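Local coordinates for protein ribosomal RNA small subunit methyltransferase D (Escherichia coli, PDB 2FPO) that methylates N2 of guanine 966 of 16S rRNA in the assembled 30S particle, using S-adenosyl-L-methionine as methyl donor, at residues A[12-16]-A[25-29]; A[42-46]-A[67-72]; A[115-121]-A[143-149]; A[133-137]-A[158-164]; A[150-155]-A[188-193]. One frame throughout, in Å; residues are numbered along the deposited sequence.

Interaction 1. Residues A[12-16]-A[25-29]; sequences GQIRI and KLPVP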
# COMPACT_ATOMS: atom_id res chain seq x y z
N GLY A 12 -2.05 -19.54 7.77
CA GLY A 12 -1.95 -18.04 7.88
C GLY A 12 -3.31 -17.39 8.02
O GLY A 12 -4.25 -17.72 7.29
N GLN A 13 -3.41 -16.46 8.99
CA GLN A 13 -4.61 -15.65 9.20
C GLN A 13 -4.24 -14.17 9.18
O GLN A 13 -3.19 -13.77 9.71
CB GLN A 13 -5.26 -15.97 10.54
CG GLN A 13 -5.69 -17.43 10.78
CD GLN A 13 -7.21 -17.61 10.82
OE1 GLN A 13 -7.80 -18.19 9.92
NE2 GLN A 13 -7.83 -17.10 11.87
N ILE A 14 -5.11 -13.37 8.57
CA ILE A 14 -5.04 -11.91 8.58
C ILE A 14 -6.28 -11.42 9.31
O ILE A 14 -7.39 -11.87 9.02
CB ILE A 14 -5.00 -11.33 7.11
CG1 ILE A 14 -3.61 -11.47 6.51
CG2 ILE A 14 -5.42 -9.86 7.05
CD1 ILE A 14 -2.45 -11.14 7.43
N ARG A 15 -6.11 -10.52 10.28
CA ARG A 15 -7.29 -9.92 10.90
C ARG A 15 -7.44 -8.47 10.43
O ARG A 15 -6.47 -7.72 10.45
CB ARG A 15 -7.28 -10.05 12.43
CG ARG A 15 -8.69 -9.92 13.04
CD ARG A 15 -8.69 -9.82 14.59
NE ARG A 15 -7.60 -8.96 15.07
CZ ARG A 15 -7.53 -8.41 16.28
NH1 ARG A 15 -8.49 -8.60 17.18
NH2 ARG A 15 -6.47 -7.66 16.58
N ILE A 16 -8.63 -8.13 9.95
CA ILE A 16 -8.98 -6.76 9.61
C ILE A 16 -9.38 -6.03 10.91
O ILE A 16 -10.34 -6.40 11.59
CB ILE A 16 -10.08 -6.69 8.53
CG1 ILE A 16 -9.53 -7.22 7.19
CG2 ILE A 16 -10.57 -5.25 8.38
CD1 ILE A 16 -10.54 -7.36 6.08
N LYS A 25 -11.81 -12.34 9.93
CA LYS A 25 -10.56 -13.10 9.82
C LYS A 25 -10.48 -13.77 8.43
O LYS A 25 -11.48 -14.35 7.98
CB LYS A 25 -10.53 -14.18 10.92
CG LYS A 25 -11.15 -13.74 12.25
CD LYS A 25 -10.96 -14.76 13.36
CE LYS A 25 -11.62 -14.31 14.66
NZ LYS A 25 -10.99 -13.07 15.21
N LEU A 26 -9.30 -13.71 7.78
CA LEU A 26 -9.09 -14.23 6.41
C LEU A 26 -7.81 -15.08 6.26
O LEU A 26 -6.78 -14.74 6.84
CB LEU A 26 -9.03 -13.07 5.39
CG LEU A 26 -10.25 -12.16 5.18
CD1 LEU A 26 -9.82 -10.96 4.38
CD2 LEU A 26 -11.43 -12.84 4.50
N PRO A 27 -7.86 -16.18 5.48
CA PRO A 27 -6.69 -17.06 5.31
C PRO A 27 -5.64 -16.50 4.34
O PRO A 27 -6.00 -16.03 3.27
CB PRO A 27 -7.30 -18.32 4.71
CG PRO A 27 -8.41 -17.79 3.88
CD PRO A 27 -9.01 -16.67 4.70
N VAL A 28 -4.37 -16.51 4.74
CA VAL A 28 -3.28 -16.10 3.86
C VAL A 28 -2.21 -17.16 3.83
O VAL A 28 -1.50 -17.35 4.82
CB VAL A 28 -2.68 -14.69 4.19
CG1 VAL A 28 -3.71 -13.62 3.96
CG2 VAL A 28 -2.10 -14.64 5.62
N PRO A 29 -2.05 -17.81 2.67
CA PRO A 29 -1.53 -19.17 2.56
C PRO A 29 -0.09 -19.34 3.06
O PRO A 29 0.56 -18.37 3.48
CB PRO A 29 -1.62 -19.46 1.06
CG PRO A 29 -1.53 -18.10 0.41
CD PRO A 29 -2.30 -17.21 1.34

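Interaction 2. Residues A[42-46]-A[67-72]; sequences RETLF and ALGLEA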
# COMPACT_ATOMS: atom_id res chain seq x y z
N ARG A 42 -0.55 -1.32 11.29
CA ARG A 42 -1.77 -0.95 10.56
C ARG A 42 -2.57 0.09 11.33
O ARG A 42 -3.11 1.03 10.75
CB ARG A 42 -2.62 -2.19 10.24
CG ARG A 42 -2.27 -2.84 8.92
CD ARG A 42 -3.21 -4.00 8.60
NE ARG A 42 -2.97 -5.13 9.49
CZ ARG A 42 -3.85 -6.09 9.73
NH1 ARG A 42 -5.04 -6.08 9.14
NH2 ARG A 42 -3.53 -7.07 10.56
N GLU A 43 -2.63 -0.09 12.65
CA GLU A 43 -3.31 0.83 13.52
C GLU A 43 -2.75 2.24 13.39
O GLU A 43 -3.50 3.19 13.17
CB GLU A 43 -3.20 0.32 14.96
CG GLU A 43 -4.10 0.99 15.94
CD GLU A 43 -3.96 0.36 17.33
OE1 GLU A 43 -5.00 0.07 17.96
OE2 GLU A 43 -2.81 0.15 17.78
N THR A 44 -1.44 2.36 13.49
CA THR A 44 -0.76 3.65 13.33
C THR A 44 -1.02 4.27 11.94
O THR A 44 -1.39 5.45 11.84
CB THR A 44 0.78 3.50 13.58
OG1 THR A 44 0.99 2.99 14.89
CG2 THR A 44 1.52 4.82 13.43
N LEU A 45 -0.83 3.48 10.87
CA LEU A 45 -0.99 3.98 9.51
C LEU A 45 -2.41 4.49 9.23
O LEU A 45 -2.62 5.56 8.65
CB LEU A 45 -0.66 2.86 8.50
CG LEU A 45 -0.89 3.16 7.02
CD1 LEU A 45 -0.22 4.50 6.57
CD2 LEU A 45 -0.41 1.96 6.14
N PHE A 46 -3.39 3.68 9.64
CA PHE A 46 -4.77 4.00 9.35
C PHE A 46 -5.32 5.07 10.26
O PHE A 46 -6.25 5.76 9.86
CB PHE A 46 -5.63 2.74 9.19
CG PHE A 46 -5.35 2.02 7.90
CD1 PHE A 46 -5.92 2.49 6.69
CD2 PHE A 46 -4.46 0.95 7.85
CE1 PHE A 46 -5.65 1.87 5.49
CE2 PHE A 46 -4.17 0.32 6.64
CZ PHE A 46 -4.77 0.77 5.47
N ALA A 67 -3.03 -7.26 3.64
CA ALA A 67 -3.31 -6.56 4.91
C ALA A 67 -3.62 -5.06 4.69
O ALA A 67 -4.64 -4.56 5.16
CB ALA A 67 -2.17 -6.75 5.92
N LEU A 68 -2.77 -4.37 3.93
CA LEU A 68 -2.95 -2.94 3.71
C LEU A 68 -4.14 -2.60 2.82
O LEU A 68 -4.98 -1.80 3.19
CB LEU A 68 -1.66 -2.28 3.21
CG LEU A 68 -0.45 -2.37 4.14
CD1 LEU A 68 0.73 -1.60 3.55
CD2 LEU A 68 -0.81 -1.85 5.55
N GLY A 69 -4.19 -3.21 1.64
CA GLY A 69 -5.30 -2.97 0.71
C GLY A 69 -6.67 -3.33 1.28
O GLY A 69 -7.64 -2.60 1.09
N LEU A 70 -6.74 -4.45 1.99
CA LEU A 70 -7.97 -4.93 2.62
C LEU A 70 -8.48 -4.07 3.76
O LEU A 70 -9.68 -3.79 3.90
CB LEU A 70 -7.80 -6.39 3.06
CG LEU A 70 -7.70 -7.37 1.89
CD1 LEU A 70 -7.38 -8.77 2.39
CD2 LEU A 70 -9.00 -7.36 1.10
N GLU A 71 -7.56 -3.64 4.60
CA GLU A 71 -7.88 -2.66 5.64
C GLU A 71 -8.37 -1.34 4.99
O GLU A 71 -9.33 -0.74 5.48
CB GLU A 71 -6.63 -2.49 6.50
CG GLU A 71 -6.76 -1.75 7.77
CD GLU A 71 -7.41 -2.54 8.85
OE1 GLU A 71 -7.05 -3.72 9.09
OE2 GLU A 71 -8.32 -1.94 9.46
N ALA A 72 -7.74 -0.92 3.88
CA ALA A 72 -8.19 0.28 3.15
C ALA A 72 -9.62 0.14 2.65
O ALA A 72 -10.45 1.01 2.89
CB ALA A 72 -7.20 0.68 1.99

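Interaction 3. Residues A[115-121]-A[143-149]; sequences FLAQKGT and LLEDNGW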
# COMPACT_ATOMS: atom_id res chain seq x y z
N PHE A 115 4.96 -3.26 -13.85
CA PHE A 115 3.64 -2.68 -13.73
C PHE A 115 3.60 -1.14 -13.78
O PHE A 115 2.75 -0.56 -14.46
CB PHE A 115 2.86 -3.17 -12.50
CG PHE A 115 1.50 -2.54 -12.41
CD1 PHE A 115 0.48 -2.96 -13.25
CD2 PHE A 115 1.27 -1.45 -11.57
CE1 PHE A 115 -0.77 -2.33 -13.21
CE2 PHE A 115 0.02 -0.82 -11.55
CZ PHE A 115 -0.98 -1.27 -12.37
N LEU A 116 4.50 -0.50 -13.03
CA LEU A 116 4.52 0.96 -12.90
C LEU A 116 5.20 1.67 -14.06
O LEU A 116 5.08 2.89 -14.21
CB LEU A 116 5.15 1.40 -11.55
CG LEU A 116 4.47 0.84 -10.28
CD1 LEU A 116 5.32 1.10 -9.07
CD2 LEU A 116 3.04 1.45 -10.14
N ALA A 117 5.92 0.90 -14.88
CA ALA A 117 6.60 1.44 -16.08
C ALA A 117 5.65 1.48 -17.26
O ALA A 117 5.89 0.81 -18.30
CB ALA A 117 7.86 0.65 -16.41
N GLN A 118 4.59 2.27 -17.10
CA GLN A 118 3.62 2.56 -18.14
C GLN A 118 2.85 3.84 -17.72
O GLN A 118 2.98 4.28 -16.57
CB GLN A 118 2.63 1.39 -18.29
CG GLN A 118 1.86 1.08 -16.98
CD GLN A 118 0.72 0.10 -17.16
OE1 GLN A 118 0.08 0.06 -18.22
NE2 GLN A 118 0.45 -0.71 -16.12
N LYS A 119 2.07 4.43 -18.62
CA LYS A 119 1.21 5.55 -18.25
C LYS A 119 0.22 5.11 -17.18
O LYS A 119 -0.64 4.23 -17.42
CB LYS A 119 0.44 6.11 -19.46
CG LYS A 119 -0.31 7.41 -19.14
CD LYS A 119 -0.74 8.17 -20.41
CE LYS A 119 -2.26 8.09 -20.67
NZ LYS A 119 -2.75 6.72 -21.08
N GLY A 120 0.33 5.73 -16.01
CA GLY A 120 -0.49 5.35 -14.87
C GLY A 120 -1.76 6.13 -14.72
O GLY A 120 -2.13 6.93 -15.58
N THR A 121 -2.44 5.87 -13.61
CA THR A 121 -3.66 6.55 -13.26
C THR A 121 -3.51 7.09 -11.83
O THR A 121 -2.92 6.42 -10.99
CB THR A 121 -4.91 5.62 -13.47
OG1 THR A 121 -6.08 6.41 -13.38
CG2 THR A 121 -4.97 4.48 -12.43
N LEU A 143 9.19 5.69 -10.23
CA LEU A 143 8.18 5.30 -11.21
C LEU A 143 6.82 5.87 -10.86
O LEU A 143 6.12 6.36 -11.74
CB LEU A 143 8.10 3.78 -11.35
CG LEU A 143 9.33 3.16 -12.04
CD1 LEU A 143 9.46 1.71 -11.61
CD2 LEU A 143 9.30 3.28 -13.55
N LEU A 144 6.45 5.82 -9.57
CA LEU A 144 5.19 6.42 -9.09
C LEU A 144 5.09 7.88 -9.47
O LEU A 144 4.10 8.34 -10.05
CB LEU A 144 5.00 6.24 -7.55
CG LEU A 144 4.72 4.81 -7.06
CD1 LEU A 144 4.76 4.79 -5.51
CD2 LEU A 144 3.33 4.35 -7.60
N GLU A 145 6.14 8.63 -9.15
CA GLU A 145 6.20 10.05 -9.49
C GLU A 145 6.26 10.34 -11.01
O GLU A 145 5.71 11.34 -11.45
CB GLU A 145 7.40 10.70 -8.80
CG GLU A 145 7.62 12.21 -9.06
CD GLU A 145 6.43 13.06 -8.65
OE1 GLU A 145 5.78 12.74 -7.63
OE2 GLU A 145 6.14 14.07 -9.36
N ASP A 146 6.96 9.51 -11.79
CA ASP A 146 7.25 9.86 -13.19
C ASP A 146 6.15 9.42 -14.14
O ASP A 146 6.02 9.98 -15.22
CB ASP A 146 8.56 9.25 -13.66
CG ASP A 146 9.76 9.80 -12.94
OD1 ASP A 146 9.67 10.83 -12.24
OD2 ASP A 146 10.82 9.16 -13.06
N ASN A 147 5.35 8.43 -13.75
CA ASN A 147 4.39 7.83 -14.66
C ASN A 147 2.91 8.13 -14.36
O ASN A 147 2.02 7.47 -14.88
CB ASN A 147 4.69 6.32 -14.81
CG ASN A 147 6.03 6.07 -15.50
OD1 ASN A 147 6.49 6.92 -16.25
ND2 ASN A 147 6.64 4.94 -15.24
N GLY A 148 2.66 9.15 -13.54
CA GLY A 148 1.30 9.63 -13.32
C GLY A 148 0.47 8.79 -12.37
O GLY A 148 -0.76 8.84 -12.40
N TRP A 149 1.13 8.04 -11.48
CA TRP A 149 0.39 7.21 -10.53
C TRP A 149 -0.18 7.97 -9.32
O TRP A 149 -0.90 7.40 -8.49
CB TRP A 149 1.31 6.06 -10.05
CG TRP A 149 1.67 5.11 -11.19
CD1 TRP A 149 2.83 5.06 -11.89
CD2 TRP A 149 0.80 4.10 -11.76
NE1 TRP A 149 2.77 4.05 -12.85
CE2 TRP A 149 1.52 3.47 -12.81
CE3 TRP A 149 -0.53 3.68 -11.48
CZ2 TRP A 149 0.98 2.43 -13.57
CZ3 TRP A 149 -1.08 2.65 -12.27
CH2 TRP A 149 -0.32 2.03 -13.29

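Interaction 4. Residues A[133-137]-A[158-164]; sequences RRGLL and VESEVEN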
# COMPACT_ATOMS: atom_id res chain seq x y z
N ARG A 133 14.43 -3.98 0.17
CA ARG A 133 14.56 -2.53 -0.05
C ARG A 133 15.38 -2.19 -1.29
O ARG A 133 14.91 -1.49 -2.22
CB ARG A 133 15.24 -1.92 1.20
CG ARG A 133 15.39 -0.39 1.22
CD ARG A 133 16.76 0.15 0.74
NE ARG A 133 17.92 -0.54 1.32
CZ ARG A 133 19.18 -0.23 1.06
NH1 ARG A 133 19.47 0.77 0.24
NH2 ARG A 133 20.17 -0.92 1.63
N ARG A 134 16.63 -2.63 -1.27
CA ARG A 134 17.60 -2.23 -2.27
C ARG A 134 17.36 -2.92 -3.60
O ARG A 134 17.42 -4.16 -3.71
CB ARG A 134 19.04 -2.46 -1.77
CG ARG A 134 20.08 -1.78 -2.67
CD ARG A 134 21.33 -1.30 -1.93
NE ARG A 134 21.92 -2.28 -1.02
CZ ARG A 134 22.31 -3.50 -1.37
NH1 ARG A 134 22.16 -3.91 -2.63
NH2 ARG A 134 22.84 -4.30 -0.45
N GLY A 135 17.10 -2.10 -4.61
CA GLY A 135 16.66 -2.58 -5.92
C GLY A 135 15.20 -2.31 -6.23
O GLY A 135 14.81 -2.35 -7.38
N LEU A 136 14.39 -2.06 -5.20
CA LEU A 136 12.95 -1.83 -5.36
C LEU A 136 12.50 -0.48 -4.80
O LEU A 136 11.71 0.20 -5.42
CB LEU A 136 12.11 -2.94 -4.70
CG LEU A 136 12.26 -4.41 -5.17
CD1 LEU A 136 11.40 -5.29 -4.31
CD2 LEU A 136 11.92 -4.61 -6.67
N LEU A 137 12.95 -0.11 -3.61
CA LEU A 137 12.29 1.01 -2.93
C LEU A 137 12.37 2.34 -3.70
O LEU A 137 11.34 2.92 -4.04
CB LEU A 137 12.84 1.20 -1.51
CG LEU A 137 12.09 2.23 -0.64
CD1 LEU A 137 10.64 1.81 -0.38
CD2 LEU A 137 12.77 2.45 0.69
N VAL A 158 5.70 4.45 3.08
CA VAL A 158 6.97 3.80 2.80
C VAL A 158 7.46 3.17 4.09
O VAL A 158 7.52 3.80 5.13
CB VAL A 158 8.06 4.81 2.23
CG1 VAL A 158 9.39 4.11 2.04
CG2 VAL A 158 7.60 5.41 0.93
N GLU A 159 7.73 1.87 4.01
CA GLU A 159 8.28 1.12 5.11
C GLU A 159 9.74 0.72 4.77
O GLU A 159 10.03 0.24 3.65
CB GLU A 159 7.41 -0.11 5.35
CG GLU A 159 7.84 -0.96 6.47
CD GLU A 159 6.83 -2.06 6.81
OE1 GLU A 159 5.60 -1.79 6.82
OE2 GLU A 159 7.30 -3.19 7.08
N SER A 160 10.64 0.93 5.73
CA SER A 160 12.06 0.71 5.50
C SER A 160 12.84 0.52 6.80
O SER A 160 12.55 1.17 7.79
CB SER A 160 12.65 1.88 4.71
OG SER A 160 13.94 1.56 4.23
N GLU A 161 13.86 -0.34 6.78
CA GLU A 161 14.74 -0.53 7.93
C GLU A 161 15.49 0.76 8.23
O GLU A 161 16.03 1.39 7.32
CB GLU A 161 15.73 -1.67 7.68
CG GLU A 161 15.12 -3.06 7.72
CD GLU A 161 14.06 -3.29 6.65
OE1 GLU A 161 14.32 -3.00 5.45
OE2 GLU A 161 12.96 -3.77 7.01
N VAL A 162 15.50 1.14 9.50
CA VAL A 162 16.21 2.35 9.98
C VAL A 162 17.63 2.45 9.41
O VAL A 162 18.02 3.50 8.89
CB VAL A 162 16.28 2.38 11.52
CG1 VAL A 162 17.30 3.41 12.00
CG2 VAL A 162 14.92 2.69 12.09
N GLU A 163 18.35 1.34 9.50
CA GLU A 163 19.73 1.20 9.02
C GLU A 163 19.95 1.75 7.60
O GLU A 163 21.08 2.10 7.24
CB GLU A 163 20.09 -0.28 9.02
CG GLU A 163 21.51 -0.58 9.41
CD GLU A 163 21.77 -2.08 9.49
OE1 GLU A 163 20.94 -2.84 8.95
OE2 GLU A 163 22.80 -2.48 10.09
N ASN A 164 18.87 1.82 6.83
CA ASN A 164 18.92 2.26 5.44
C ASN A 164 19.01 3.77 5.30
O ASN A 164 19.41 4.25 4.25
CB ASN A 164 17.70 1.77 4.64
CG ASN A 164 17.69 0.26 4.43
OD1 ASN A 164 16.62 -0.36 4.31
ND2 ASN A 164 18.87 -0.33 4.37

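Interaction 5. Residues A[150-155]-A[188-193]; sequences LADEAL and LYQREA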
# COMPACT_ATOMS: atom_id res chain seq x y z
N LEU A 150 0.18 9.24 -9.18
CA LEU A 150 -0.11 9.98 -7.94
C LEU A 150 -1.08 11.10 -8.28
O LEU A 150 -0.89 11.78 -9.27
CB LEU A 150 1.18 10.56 -7.31
CG LEU A 150 2.30 9.55 -6.96
CD1 LEU A 150 3.48 10.24 -6.31
CD2 LEU A 150 1.75 8.52 -6.02
N ALA A 151 -2.12 11.26 -7.46
CA ALA A 151 -3.00 12.40 -7.54
C ALA A 151 -2.21 13.59 -7.04
O ALA A 151 -1.19 13.43 -6.36
CB ALA A 151 -4.27 12.19 -6.70
N ASP A 152 -2.66 14.77 -7.43
CA ASP A 152 -2.09 16.06 -7.03
C ASP A 152 -1.51 16.13 -5.62
O ASP A 152 -0.36 16.59 -5.49
CB ASP A 152 -3.09 17.20 -7.28
CG ASP A 152 -3.28 17.50 -8.77
OD1 ASP A 152 -2.54 16.90 -9.58
OD2 ASP A 152 -4.15 18.33 -9.14
N GLU A 153 -2.25 15.68 -4.60
CA GLU A 153 -1.75 15.72 -3.22
C GLU A 153 -1.68 14.35 -2.55
O GLU A 153 -2.12 14.18 -1.42
CB GLU A 153 -2.57 16.66 -2.34
CG GLU A 153 -2.46 18.15 -2.69
CD GLU A 153 -2.99 19.03 -1.56
OE1 GLU A 153 -2.68 20.23 -1.56
OE2 GLU A 153 -3.71 18.50 -0.67
N ALA A 154 -1.11 13.38 -3.24
CA ALA A 154 -1.11 12.00 -2.77
C ALA A 154 -0.28 11.76 -1.49
O ALA A 154 0.66 12.50 -1.18
CB ALA A 154 -0.65 11.09 -3.91
N LEU A 155 -0.66 10.71 -0.76
CA LEU A 155 0.07 10.19 0.39
C LEU A 155 0.68 8.87 0.00
O LEU A 155 -0.01 8.03 -0.57
CB LEU A 155 -0.87 10.01 1.58
CG LEU A 155 -1.41 11.35 2.05
CD1 LEU A 155 -2.71 11.21 2.84
CD2 LEU A 155 -0.32 12.12 2.82
N LEU A 188 5.14 8.33 6.02
CA LEU A 188 4.13 8.78 5.10
C LEU A 188 4.59 10.09 4.48
O LEU A 188 4.94 11.03 5.20
CB LEU A 188 2.79 8.94 5.82
CG LEU A 188 1.52 9.11 4.97
CD1 LEU A 188 1.22 7.88 4.11
CD2 LEU A 188 0.36 9.42 5.91
N TYR A 189 4.70 10.09 3.15
CA TYR A 189 5.11 11.25 2.39
C TYR A 189 3.89 11.88 1.77
O TYR A 189 2.96 11.18 1.39
CB TYR A 189 6.12 10.89 1.28
CG TYR A 189 7.46 10.50 1.83
CD1 TYR A 189 8.49 11.43 1.97
CD2 TYR A 189 7.71 9.17 2.20
CE1 TYR A 189 9.73 11.06 2.48
CE2 TYR A 189 8.94 8.79 2.71
CZ TYR A 189 9.94 9.73 2.87
OH TYR A 189 11.14 9.32 3.38
N GLN A 190 3.90 13.20 1.69
CA GLN A 190 2.89 13.93 0.95
C GLN A 190 3.51 14.58 -0.29
O GLN A 190 4.55 15.27 -0.22
CB GLN A 190 2.21 14.99 1.81
CG GLN A 190 1.01 15.60 1.11
CD GLN A 190 0.04 16.26 2.06
OE1 GLN A 190 -1.09 15.82 2.20
NE2 GLN A 190 0.49 17.32 2.72
N ARG A 191 2.84 14.36 -1.41
CA ARG A 191 3.32 14.78 -2.70
C ARG A 191 2.57 16.01 -3.18
O ARG A 191 1.34 16.06 -3.12
CB ARG A 191 3.21 13.61 -3.67
CG ARG A 191 3.74 13.89 -5.05
CD ARG A 191 2.64 13.81 -6.07
NE ARG A 191 3.21 13.95 -7.40
CZ ARG A 191 2.53 14.35 -8.46
NH1 ARG A 191 1.23 14.61 -8.35
NH2 ARG A 191 3.15 14.49 -9.62
N GLU A 192 3.31 17.01 -3.63
CA GLU A 192 2.70 18.16 -4.31
C GLU A 192 2.85 18.05 -5.82
O GLU A 192 3.97 17.89 -6.33
CB GLU A 192 3.32 19.47 -3.82
CG GLU A 192 2.95 19.81 -2.40
CD GLU A 192 1.44 19.90 -2.19
OE1 GLU A 192 0.80 20.82 -2.75
OE2 GLU A 192 0.91 19.05 -1.44
N ALA A 193 1.73 18.11 -6.54
CA ALA A 193 1.76 18.09 -8.01
C ALA A 193 2.67 19.19 -8.54
O ALA A 193 2.25 20.34 -8.63
CB ALA A 193 0.35 18.24 -8.60
O HOH W 1 -0.87 15.02 -10.57

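Interaction 1. Residues A[12-16]-A[25-29]
Gly12 opens an N-terminal beta hairpin: its O accepts a hydrogen bond from Val28 N (2.8 Å), and its CA lies 3.2 Å from Val28 O in a CA-H...O contact. Gln13 pairs with Pro27 at a non-hydrogen-bonded position, where the proline costs the hairpin no amide bond; Gln13 CA approaches Leu26 O at 3.3 Å. Ile14 and Leu26 form the hydrogen-bonded pair, Ile14 N to Leu26 O 2.8 Å and Leu26 N to Ile14 O 2.9 Å. On this face Ile14 CG1 presses on Val28 CG1 at 3.3 Å. Arg15 pairs with Lys25 at a non-hydrogen-bonded position, on the same face as Gln13 and Pro27; Arg15 CD lies 4.0 Å from Lys25 NZ, while the guanidinium salt-bridges Asp39. Ile16 CD1 then meets Leu26 CD1 at 4.0 Å, and both side chains reach helix 67-74. The hairpin is thus two-faced: its aliphatic side covers helices of the methyltransferase domain, and the face with Gln13, Arg15, Lys25 and Pro27 is mostly polar and exposed.

Interaction 2. Residues A[42-46]-A[67-72]
A salt bridge links the two helices: Arg42 NH1 lies 3.1 Å from Glu71 OE1, although the hydrogen bond within it is weak in angle. Both groups have further partners, for Arg42 NH1 also donates to Arg15 O, Glu71 OE1 accepts from Ile17 N, and Glu71 OE2 pairs with Arg75. The charged ends therefore gather the N-terminal hairpin and both helices. Beneath the charge, Ala67 CB covers one face of the guanidinium, and Arg42 CG packs on Leu68 CD2 at 3.8 Å. Phe46 fills the next turn: Glu71 CG sits over its ring face, 3.7 Å from the centroid, in a CH-pi contact, while Phe46 CE1 touches Ala72 CB at 4.0 Å. Deeper, Leu45 CD2 meets Leu68 CD2 at 3.9 Å, and both leucines continue onto Phe127 and Tyr157 of the central sheet. The short axes run 11.3 Å apart at 50°. Such helices packed side by side against a mainly parallel sheet are characteristic of the Rossmann-like fold of AdoMet-dependent methyltransferases.

Interaction 3. Residues A[115-121]-A[143-149]
In this Rossmann-like alpha/beta fold, the ends of helices 112-116 and 137-146 meet beside the central sheet, and Trp149 is the residue most covered by the contact. The Trp149 indole is sandwiched: Leu116 CD2 lies over one face, 3.7 Å from the centroid of the five-membered ring, and Gly120 CA lies over the opposite face, 3.4 Å from the centroid of the six-membered ring. Both are CH-pi contacts. A CB on Gly120 would point into the indole and clash with it, so the glycine lets the backbone lie flat on the ring. Phe115 CE2 adds an oblique contact to Trp149 CH2 at 3.4 Å. Leu116 is the second centre. Leu116 CB packs on Leu143 CB at 3.8 Å and Leu116 CD2 on Leu144 CD2 at 3.9 Å, and the leucine continues onto Leu59 of the sheet. The chain then passes through an inverse gamma turn centred on Ala117. Thr121, third in buried area, runs along Gly148, its C 3.3 Å from Gly148 O. Asn147, the first residue beyond its helix, receives Gly120 N at its O (2.7 Å). The carbonyl O of Leu116 accepts two side-chain donors, Asn147 ND2 at 2.8 Å and Trp149 NE1 at 2.9 Å.

Interaction 4. Residues A[133-137]-A[158-164]
Apolar packing forms the buried side of this contact. Leu137, in the first turn of helix 137-146, points toward the strand and sets CD1 against Val158 CG1 at 3.6 Å; its CD2 lies 3.8 Å from Ser160 OG. Val158 and Ser160, two residues apart on strand 154-161, both turn their CA-to-CB bonds toward the loop. Polar neighbours occupy the outer side. Arg133 extends past the strand end, its CG 3.9 Å from Ser160 OG, and Asn164 of the 3-10 turn places ND2 over one face of the guanidinium. Arg133 NH2 and Asn164 ND2 approach to 3.1 Å, but both are donors and do not bond each other. Within the loop, Arg133 O accepts the amides of Leu136 (3.1 Å) and Leu137 (2.8 Å), curling residues 133-137 into the helix start, with Leu136 as N-cap residue. The loop follows Asp129-Pro130-Pro131, consistent with the (N/D)PP(Y/F) motif of N6-type methyltransferases, and Pro130 touches Leu137. With no clear hydrogen bond across, loop and strand end meet through side chains, apolar at Leu137 and polar at Arg133.

Interaction 5. Residues A[150-155]-A[188-193]
Arg191 has the most surface covered here: chi1 and chi3 are t but chi2 is about -117°, between wells, a bend that turns the side chain toward segment 150-155. Arg191 CD touches Leu150 CD1 at 3.7 Å, Leu150 CB lies over one face of the guanidinium, and Arg191 NH1 donates a weak hydrogen bond to Ala151 O at 3.3 Å. Its NE forms a salt bridge with Glu145 of helix 137-146. A water joins Arg191 NH1 (3.1 Å) to Asp152 OD1 (2.7 Å), whose own separation of 4.6 Å is beyond a salt bridge. Leu155, an m,t rotamer, lies on the same sheet face as Gln190, its non-hydrogen-bonded antiparallel partner, with Leu155 CD2 3.8 Å from Gln190 OE1. Leu188, with chi1 t and chi2 p, brings CD1 within 3.9 Å of Leu155 CB, and both leucines pack on helix 39-53. The acidic Glu153 and Glu192, each with chi1 m, approach on the exposed side, OE1 to OE1 at 3.7 Å. The backbones join through Arg191 N to Ala154 O (2.9 Å) and, at the corner of Asp152 and Glu153, a weak bond from Ala193 N to Asp152 O (2.8 Å). Strand 184-191 thereby runs antiparallel beside strand 154-161, the seventh and fifth strands of the 3-2-1-4-5-7-6 order that is the hallmark of class I AdoMet-dependent methyltransferases.

Overall arrangement
From the N terminus, interaction 1 closes the hairpin of strands 13-15 and 25-27. Interaction 2 follows in series, bringing helix 67-74 back to helix 39-53; the two touch where Arg15 O meets Arg42 NH1. Interaction 3 rejoins the chain after strand 123-128 and helix 137-146. Interaction 4 starts within that loop and ends beyond it, on strand 154-161, so the two cross without touching. Interaction 5 crosses interaction 4 in turn, pairing strand 154-161 with strand 184-191, and meets interaction 3 through the Glu145-Arg191 salt bridge. Interactions 1 and 3, centres about 30 Å apart, lie on opposite sides of the chain's centre.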